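Local coordinates for protein 5-carboxymethyl-2-hydroxymuconate semialdehyde dehydrogenase (Thermus thermophilus, PDB 2D4E) that probably catalyses the NAD-dependent oxidation of 5-carboxymethyl-2-hydroxymuconate semialdehyde to the corresponding acid, as a member of the aldehyde dehydrogenase family, at residues V108-D113 with R119-Q124; G335-P340 with V344-H349. One frame throughout, in Å; residues are numbered along the deposited sequence.

Interaction 1: residues V108-D113 with R119-Q124. With NA (sodium ion), chain I.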
# COMPACT_ATOMS: atom_id res chain seq x y z
N VAL C 108 17.35 33.62 -16.12
CA VAL C 108 18.20 34.30 -17.08
C VAL C 108 19.46 33.50 -17.38
O VAL C 108 19.85 33.33 -18.54
CB VAL C 108 18.61 35.71 -16.58
CG1 VAL C 108 19.61 36.33 -17.54
CG2 VAL C 108 17.37 36.60 -16.46
N MET C 109 20.09 33.00 -16.33
CA MET C 109 21.31 32.23 -16.48
C MET C 109 21.11 31.02 -17.40
O MET C 109 21.83 30.85 -18.38
CB MET C 109 21.79 31.76 -15.11
CG MET C 109 23.14 31.08 -15.13
SD MET C 109 23.69 30.71 -13.46
CE MET C 109 23.91 32.37 -12.82
N GLU C 110 20.12 30.20 -17.09
CA GLU C 110 19.86 29.01 -17.89
C GLU C 110 19.39 29.37 -19.30
O GLU C 110 19.68 28.67 -20.26
CB GLU C 110 18.84 28.11 -17.19
CG GLU C 110 18.44 26.89 -18.00
CD GLU C 110 17.89 25.77 -17.13
OE1 GLU C 110 17.17 24.91 -17.67
OE2 GLU C 110 18.20 25.74 -15.92
N CYS C 111 18.66 30.48 -19.41
CA CYS C 111 18.18 30.93 -20.71
C CYS C 111 19.37 31.26 -21.61
O CYS C 111 19.48 30.78 -22.73
CB CYS C 111 17.29 32.16 -20.53
SG CYS C 111 16.78 32.93 -22.07
N LEU C 112 20.28 32.09 -21.09
CA LEU C 112 21.47 32.48 -21.83
C LEU C 112 22.35 31.29 -22.21
O LEU C 112 22.89 31.23 -23.31
CB LEU C 112 22.31 33.45 -21.00
CG LEU C 112 21.75 34.84 -20.68
CD1 LEU C 112 22.76 35.62 -19.85
CD2 LEU C 112 21.45 35.58 -21.98
N ASP C 113 22.49 30.36 -21.27
CA ASP C 113 23.34 29.19 -21.41
C ASP C 113 22.78 28.06 -22.28
O ASP C 113 23.52 27.43 -23.04
CB ASP C 113 23.64 28.66 -19.99
CG ASP C 113 24.93 27.86 -19.91
OD1 ASP C 113 25.71 27.84 -20.88
OD2 ASP C 113 25.18 27.25 -18.83
N ARG C 119 10.56 32.91 -20.64
CA ARG C 119 9.36 32.57 -19.87
C ARG C 119 9.26 31.07 -19.56
O ARG C 119 8.83 30.68 -18.47
CB ARG C 119 8.09 33.05 -20.59
CG ARG C 119 7.81 32.37 -21.92
CD ARG C 119 6.53 32.92 -22.54
NE ARG C 119 6.23 32.30 -23.83
CZ ARG C 119 6.89 32.54 -24.96
NH1 ARG C 119 7.90 33.40 -24.97
NH2 ARG C 119 6.54 31.91 -26.07
N ILE C 120 9.65 30.23 -20.51
CA ILE C 120 9.60 28.80 -20.29
C ILE C 120 10.63 28.40 -19.23
O ILE C 120 10.35 27.59 -18.35
CB ILE C 120 9.85 28.02 -21.60
CG1 ILE C 120 8.69 28.28 -22.57
CG2 ILE C 120 9.94 26.53 -21.32
CD1 ILE C 120 7.32 27.91 -22.04
N VAL C 121 11.82 29.00 -19.30
CA VAL C 121 12.85 28.70 -18.32
C VAL C 121 12.40 29.19 -16.94
O VAL C 121 12.70 28.56 -15.93
CB VAL C 121 14.19 29.38 -18.66
CG1 VAL C 121 15.23 29.02 -17.60
CG2 VAL C 121 14.67 28.95 -20.06
N ARG C 122 11.67 30.30 -16.91
CA ARG C 122 11.21 30.84 -15.64
C ARG C 122 10.23 29.87 -15.00
O ARG C 122 10.29 29.64 -13.79
CB ARG C 122 10.54 32.21 -15.82
CG ARG C 122 10.00 32.80 -14.52
CD ARG C 122 11.11 33.05 -13.50
NE ARG C 122 10.59 33.55 -12.23
CZ ARG C 122 9.96 32.81 -11.33
NH1 ARG C 122 9.77 31.52 -11.54
NH2 ARG C 122 9.52 33.36 -10.20
N ALA C 123 9.34 29.29 -15.81
CA ALA C 123 8.37 28.33 -15.30
C ALA C 123 9.10 27.09 -14.80
O ALA C 123 8.66 26.42 -13.86
CB ALA C 123 7.38 27.95 -16.40
N GLN C 124 10.23 26.77 -15.44
CA GLN C 124 11.03 25.61 -15.05
C GLN C 124 11.68 25.83 -13.69
O GLN C 124 11.91 24.88 -12.94
CB GLN C 124 12.10 25.34 -16.11
CG GLN C 124 11.52 24.89 -17.44
CD GLN C 124 11.37 23.39 -17.52
OE1 GLN C 124 12.35 22.68 -17.74
NE2 GLN C 124 10.15 22.91 -17.31
NA NA I . 25.84 27.09 -23.22
O HOH W 1 26.20 25.77 -25.28

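Interaction 2: residues G335-P340 with V344-H349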
# COMPACT_ATOMS: atom_id res chain seq x y z
N GLY C 335 12.97 33.09 -33.04
CA GLY C 335 13.71 34.27 -32.66
C GLY C 335 14.55 34.11 -31.41
O GLY C 335 14.72 33.00 -30.90
N HIS C 336 15.05 35.23 -30.91
CA HIS C 336 15.90 35.25 -29.73
C HIS C 336 15.18 34.81 -28.45
O HIS C 336 14.01 35.13 -28.23
CB HIS C 336 16.47 36.67 -29.55
CG HIS C 336 17.61 36.74 -28.58
ND1 HIS C 336 17.44 36.57 -27.22
CD2 HIS C 336 18.94 36.92 -28.77
CE1 HIS C 336 18.61 36.65 -26.62
NE2 HIS C 336 19.54 36.86 -27.54
N PRO C 337 15.88 34.06 -27.59
CA PRO C 337 15.31 33.56 -26.33
C PRO C 337 14.77 34.66 -25.42
O PRO C 337 13.81 34.44 -24.69
CB PRO C 337 16.49 32.82 -25.68
CG PRO C 337 17.28 32.35 -26.86
CD PRO C 337 17.25 33.56 -27.77
N LEU C 338 15.39 35.84 -25.46
CA LEU C 338 14.97 36.96 -24.63
C LEU C 338 13.85 37.81 -25.23
O LEU C 338 13.42 38.79 -24.62
CB LEU C 338 16.18 37.85 -24.31
CG LEU C 338 17.29 37.14 -23.52
CD1 LEU C 338 18.52 38.05 -23.39
CD2 LEU C 338 16.77 36.76 -22.15
N ASP C 339 13.39 37.44 -26.42
CA ASP C 339 12.30 38.16 -27.09
C ASP C 339 10.96 37.51 -26.71
O ASP C 339 10.69 36.37 -27.07
CB ASP C 339 12.51 38.11 -28.61
CG ASP C 339 11.39 38.80 -29.39
OD1 ASP C 339 11.53 38.91 -30.62
OD2 ASP C 339 10.38 39.23 -28.78
N PRO C 340 10.10 38.24 -25.99
CA PRO C 340 8.80 37.68 -25.60
C PRO C 340 7.93 37.14 -26.73
O PRO C 340 6.99 36.37 -26.49
CB PRO C 340 8.13 38.82 -24.82
CG PRO C 340 8.83 40.06 -25.32
CD PRO C 340 10.26 39.60 -25.44
N VAL C 344 10.14 29.56 -30.80
CA VAL C 344 11.21 28.59 -30.99
C VAL C 344 12.55 29.33 -31.05
O VAL C 344 12.74 30.22 -31.87
CB VAL C 344 11.02 27.76 -32.29
CG1 VAL C 344 12.33 27.06 -32.66
CG2 VAL C 344 9.94 26.72 -32.07
N GLY C 345 13.45 28.95 -30.15
CA GLY C 345 14.76 29.56 -30.10
C GLY C 345 15.81 28.71 -30.80
O GLY C 345 15.47 27.81 -31.57
N PRO C 346 17.10 28.97 -30.54
CA PRO C 346 18.20 28.23 -31.15
C PRO C 346 18.55 26.94 -30.41
O PRO C 346 18.24 26.79 -29.23
CB PRO C 346 19.34 29.23 -31.09
CG PRO C 346 19.12 29.85 -29.74
CD PRO C 346 17.61 30.07 -29.70
N LEU C 347 19.18 26.02 -31.13
CA LEU C 347 19.60 24.76 -30.54
C LEU C 347 20.82 25.03 -29.68
O LEU C 347 21.50 26.05 -29.84
CB LEU C 347 19.90 23.73 -31.63
CG LEU C 347 18.70 23.46 -32.54
CD1 LEU C 347 19.01 22.32 -33.49
CD2 LEU C 347 17.47 23.12 -31.69
N ILE C 348 21.10 24.11 -28.77
CA ILE C 348 22.18 24.22 -27.81
C ILE C 348 23.60 24.53 -28.28
O ILE C 348 24.29 25.35 -27.68
CB ILE C 348 22.24 22.94 -26.94
CG1 ILE C 348 23.23 23.14 -25.78
CG2 ILE C 348 22.63 21.75 -27.79
CD1 ILE C 348 22.81 24.24 -24.81
N HIS C 349 24.03 23.89 -29.36
CA HIS C 349 25.41 24.06 -29.81
C HIS C 349 25.49 23.82 -31.31
O HIS C 349 24.69 23.07 -31.86
CB HIS C 349 26.26 23.04 -29.03
CG HIS C 349 27.74 23.24 -29.16
ND1 HIS C 349 28.45 22.83 -30.27
CD2 HIS C 349 28.64 23.75 -28.29
CE1 HIS C 349 29.73 23.09 -30.08
NE2 HIS C 349 29.88 23.64 -28.89

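Interaction 1: residues V108-D113 with R119-Q124
Val-121 lodges its two methyl groups against consecutive residues of the facing helix, Glu-110 and Cys-111, and this straddling makes up the close contacts between the two segments. CG1 lies 3.7 Å from Glu-110 CB and 3.9 Å from Glu-110 CG, so one branch meets the aliphatic base of the glutamate, the two side chains running aslant to one another. The other branch, CG2, rests 4.1 Å from Cys-111 CA and about as far from its CB. The fork is set by the first torsion of Val-121: CG1 stands opposite the backbone N (chi1 -179°) while CG2 falls beside that N, which splays the methyls toward different residues. An alanine in this place would lack both methyls and would probably open a gap beside the glutamate stem and the Cys-111 backbone. The backbones approach closely here, Cys-111 CA and Val-121 CA being 6.3 Å apart, and all three touching residues are buried. Beyond CB the chain of Glu-110 runs extended, and its carboxylate OE2 accepts a hydrogen bond from Leu-176 N, which gives this buried acid a polar partner. Two residues past Cys-111, Asp-113 grips a sodium ion twice, through its backbone O at 2.4 Å and through OD1 at 2.5 Å; water 1, Ser-46, Leu-47 and Trp-200 complete the site, and OD2 accepts a hydrogen bond from Phe-203 N. The contact thus joins helix 103-114 to helix 118-136 just across their short connection, an apolar helix-helix packing beside a metal site. Helix 12-24 packs on Val-108 and Leu-112, helix 203-214 on Met-109 and Glu-110, and helix 175-188 on Glu-110 and Gln-124.

Interaction 2: residues G335-P340 with V344-H349
Backbone torsions, rather than side-chain ones, bring Gly-335 against Val-344 and Gly-345. Gly-335 is almost fully extended (phi/psi -174°/-169°), which presents its N to one residue of the facing segment and its O to the next. Its N donates to Val-344 O at 3.1 Å, a fairly straight bond with 158° at the hydrogen and the donor somewhat off the carbonyl plane. Its O then receives a CA-H...O contact from Gly-345, CA to O being 3.5 Å. At the backbone angles of Gly-345 a CB would come too close to CD of the proline that follows it, so the restriction lies within its own segment, and the facing residues would not be struck. Farther along each segment the proline rings meet: CG of the Pro-337 ring points at CD of Pro-346, 3.7 Å away, with Pro-337 CD close behind. Pro-337 holds this position within a type I beta turn from His-336 to Asp-339, closed by Asp-339 N to His-336 O at 3.0 Å. The His-336 ring reinforces the turn: its ND1 accepts Leu-338 N in the ring plane at 2.8 Å, while Pro-337 CD stands 3.0 Å above the plane of the ring, offset toward its rim. Further bonds position 344-349, Gly-345 N donating to Asn-301 OD1 and Ile-348 N to Glu-303 OE2. Asp-339 OD1 forms a salt bridge with Arg-382, and Val-344 packs on Phe-513 of a second subunit. The arrangement is an irregular connection between helices 315-331 and 350-365, in which a type I beta turn and a backbone bond bring two parts of the loop into contact. His-349 finishes it as the N-cap of the latter helix, its ND1 accepting a hydrogen bond from Glu-351 N.

Overall arrangement
Both contacts are buried, but they differ in chemistry. Across interaction 1 only carbon atoms touch, although its helices also carry the sodium ligand Asp-113; interaction 2 pairs two segments of one loop through backbone polarity and adds proline packing. Their centres lie about 11 Å apart, and they share a boundary: Cys-111 SG sits 3.6 Å from Pro-337 CB and 3.8 Å from Leu-338 CD2, so the turn at 336-339 packs on helix 103-114. Ile-348 CD1 comes within 3.7 Å of Asp-113 O, which binds the sodium, placing Ile-348 beside the metal site. Helix 12-24 contacts both, through Val-108 and Leu-112 in one and Leu-338 in the other; a second subunit reaches interaction 2 alone.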